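Local coordinates for nitrate regulatory protein (Klebsiella oxytoca, PDB 4AKK) that senses nitrate and nitrite and binds the nasF operon leader RNA at its factor-independent terminator, causing transcription antitermination and so switching on the nasFEDCBA operon, at the interface of chains A and B. Coordinates in Å, arbitrary orientation; residue numbers count along the deposited sequence, not the author numbering. Chains: chain A/B, Nitrate regulatory protein.

The interface of chains A and B. Residues chain A 41-42, 45, 48-49, 335, 338-339; chain B 122, 125-126.
The indole of B:Trp126 lies between two helices of chain A, one face toward A:Gln338 and the opposite face toward A:Phe42; the backbone O of B:Ser122, from its own chain, lies in the ring plane at the edge. On the first face the methylene CG of A:Gln338 sits over the CE2 corner of the ring fusion, offset toward the NE1 and CZ2 rim and 3.4 Å from CE2 of B:Trp126, a CH-pi contact. CG of A:Gln338 is anti to the backbone N (chi1 179°), and a bend at chi2 lays the terminal amide almost parallel to the indole, the planes 6° apart. On the other face the phenyl of A:Phe42 stands edge-to-face at 77°, with its CE1 3.4 Å from CE3 of B:Trp126. On this side the methyl CB of A:Ala45 leans over CD1 and NE1; A:Leu335 CD1 comes to CE3 near the rim, from the A:Gln338 side. At the edge of the A:Trp41 ring, in its plane, lies SG, the thiol sulfur of B:Cys125, 3.9 Å from CE3 of A:Trp41.

The example shows how an aromatic side chain of one copy can be received between helix 37-52 and helix 331-339 of the other; the two-fold symmetry of the interface repeats the arrangement with the chains exchanged. Polar groups border this apolar core. OG of B:Ser122 donates a long hydrogen bond of 3.3 Å to the A:Ala45 carbonyl O, approaching from above the carbonyl plane. Within chain A, NE2 of A:Gln338 donates a bent bond to OE1 of A:Gln49 at 2.7 Å, tying the two helices together, which should limit rotation of the amide beside the indole. A water molecule completes the link across the interface, 2.6 Å from A:Gln338 NE2 and 2.9 Å from B:Ser122 OG.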
loop_
_atom_site.group_PDB
_atom_site.type_symbol
_atom_site.label_atom_id
_atom_site.label_comp_id
_atom_site.label_asym_id
_atom_site.label_seq_id
_atom_site.Cartn_x
_atom_site.Cartn_y
_atom_site.Cartn_z
ATOM N N TRP A 41 -4.946 28.095 2.873
ATOM C CA TRP A 41 -4.506 26.738 3.192
ATOM C C TRP A 41 -3.188 26.424 2.504
ATOM O O TRP A 41 -2.283 25.864 3.121
ATOM C CB TRP A 41 -5.581 25.703 2.838
ATOM C CG TRP A 41 -6.738 25.745 3.787
ATOM C CD1 TRP A 41 -7.967 26.291 3.559
ATOM C CD2 TRP A 41 -6.760 25.250 5.131
ATOM N NE1 TRP A 41 -8.760 26.155 4.675
ATOM C CE2 TRP A 41 -8.041 25.523 5.656
ATOM C CE3 TRP A 41 -5.825 24.594 5.939
ATOM C CZ2 TRP A 41 -8.409 25.166 6.949
ATOM C CZ3 TRP A 41 -6.191 24.237 7.219
ATOM C CH2 TRP A 41 -7.475 24.523 7.713
ATOM N N PHE A 42 -3.080 26.804 1.233
ATOM C CA PHE A 42 -1.833 26.651 0.488
ATOM C C PHE A 42 -0.709 27.453 1.119
ATOM O O PHE A 42 0.442 27.036 1.106
ATOM C CB PHE A 42 -2.005 27.080 -0.967
ATOM C CG PHE A 42 -2.650 26.040 -1.836
ATOM C CD1 PHE A 42 -2.139 24.755 -1.903
ATOM C CD2 PHE A 42 -3.772 26.347 -2.593
ATOM C CE1 PHE A 42 -2.734 23.795 -2.708
ATOM C CE2 PHE A 42 -4.370 25.390 -3.402
ATOM C CZ PHE A 42 -3.849 24.115 -3.458
ATOM N N ALA A 45 0.515 25.522 4.206
ATOM C CA ALA A 45 1.281 24.355 3.778
ATOM C C ALA A 45 2.704 24.755 3.407
ATOM O O ALA A 45 3.666 24.212 3.947
ATOM C CB ALA A 45 0.605 23.655 2.615
ATOM N N LEU A 48 4.686 25.688 6.366
ATOM C CA LEU A 48 5.095 24.530 7.162
ATOM C C LEU A 48 6.245 23.797 6.485
ATOM O O LEU A 48 7.211 23.395 7.134
ATOM C CB LEU A 48 3.923 23.571 7.377
ATOM C CG LEU A 48 2.936 23.934 8.486
ATOM C CD1 LEU A 48 1.622 23.194 8.304
ATOM C CD2 LEU A 48 3.547 23.643 9.853
ATOM N N GLN A 49 6.139 23.632 5.172
ATOM C CA GLN A 49 7.183 22.967 4.413
ATOM C C GLN A 49 8.505 23.715 4.531
ATOM O O GLN A 49 9.565 23.103 4.728
ATOM C CB GLN A 49 6.772 22.834 2.950
ATOM C CG GLN A 49 7.903 22.380 2.045
ATOM C CD GLN A 49 7.413 21.871 0.705
ATOM O OE1 GLN A 49 6.137 21.509 0.643
ATOM N NE2 GLN A 49 8.172 21.804 -0.265
ATOM N N LEU A 335 -1.267 18.242 -6.656
ATOM C CA LEU A 335 -1.455 17.454 -5.440
ATOM C C LEU A 335 -0.609 16.179 -5.457
ATOM O O LEU A 335 0.156 15.913 -4.520
ATOM C CB LEU A 335 -2.938 17.105 -5.276
ATOM C CG LEU A 335 -3.417 16.689 -3.884
ATOM C CD1 LEU A 335 -2.995 17.707 -2.840
ATOM C CD2 LEU A 335 -4.923 16.534 -3.896
ATOM N N GLN A 338 2.969 16.743 -5.251
ATOM C CA GLN A 338 3.365 17.204 -3.920
ATOM C C GLN A 338 3.313 16.104 -2.847
ATOM O O GLN A 338 4.212 16.004 -2.012
ATOM C CB GLN A 338 2.519 18.410 -3.495
ATOM C CG GLN A 338 2.843 18.941 -2.096
ATOM C CD GLN A 338 4.206 19.602 -2.015
ATOM O OE1 GLN A 338 4.755 20.048 -3.023
ATOM N NE2 GLN A 338 4.758 19.676 -0.809
ATOM N N LEU A 339 2.265 15.284 -2.875
ATOM C CA LEU A 339 2.081 14.235 -1.873
ATOM C C LEU A 339 2.727 12.898 -2.270
ATOM O O LEU A 339 3.153 12.130 -1.408
ATOM C CB LEU A 339 0.589 14.036 -1.558
ATOM C CG LEU A 339 -0.185 15.277 -1.097
ATOM C CD1 LEU A 339 -1.553 14.885 -0.575
ATOM C CD2 LEU A 339 0.583 16.046 -0.030
ATOM N N SER B 122 1.319 19.781 6.714
ATOM C CA SER B 122 1.420 20.280 5.356
ATOM C C SER B 122 0.551 19.461 4.406
ATOM O O SER B 122 -0.203 20.010 3.603
ATOM C CB SER B 122 2.875 20.263 4.894
ATOM O OG SER B 122 3.020 21.023 3.705
ATOM N N CYS B 125 -3.144 20.141 4.990
ATOM C CA CYS B 125 -3.484 21.447 4.430
ATOM C C CYS B 125 -3.703 21.364 2.924
ATOM O O CYS B 125 -4.640 21.954 2.395
ATOM C CB CYS B 125 -2.401 22.483 4.741
ATOM S SG CYS B 125 -2.318 22.993 6.474
ATOM N N TRP B 126 -2.836 20.628 2.235
ATOM C CA TRP B 126 -2.998 20.425 0.801
ATOM C C TRP B 126 -4.343 19.771 0.470
ATOM O O TRP B 126 -5.011 20.174 -0.470
ATOM C CB TRP B 126 -1.841 19.591 0.232
ATOM C CG TRP B 126 -0.695 20.413 -0.250
ATOM C CD1 TRP B 126 0.353 20.877 0.495
ATOM C CD2 TRP B 126 -0.469 20.877 -1.592
ATOM N NE1 TRP B 126 1.219 21.594 -0.299
ATOM C CE2 TRP B 126 0.739 21.609 -1.583
ATOM C CE3 TRP B 126 -1.164 20.737 -2.798
ATOM C CZ2 TRP B 126 1.264 22.204 -2.733
ATOM C CZ3 TRP B 126 -0.640 21.325 -3.942
ATOM C CH2 TRP B 126 0.562 22.050 -3.901
HETATM O O HOH W 1 3.674 19.192 1.504
#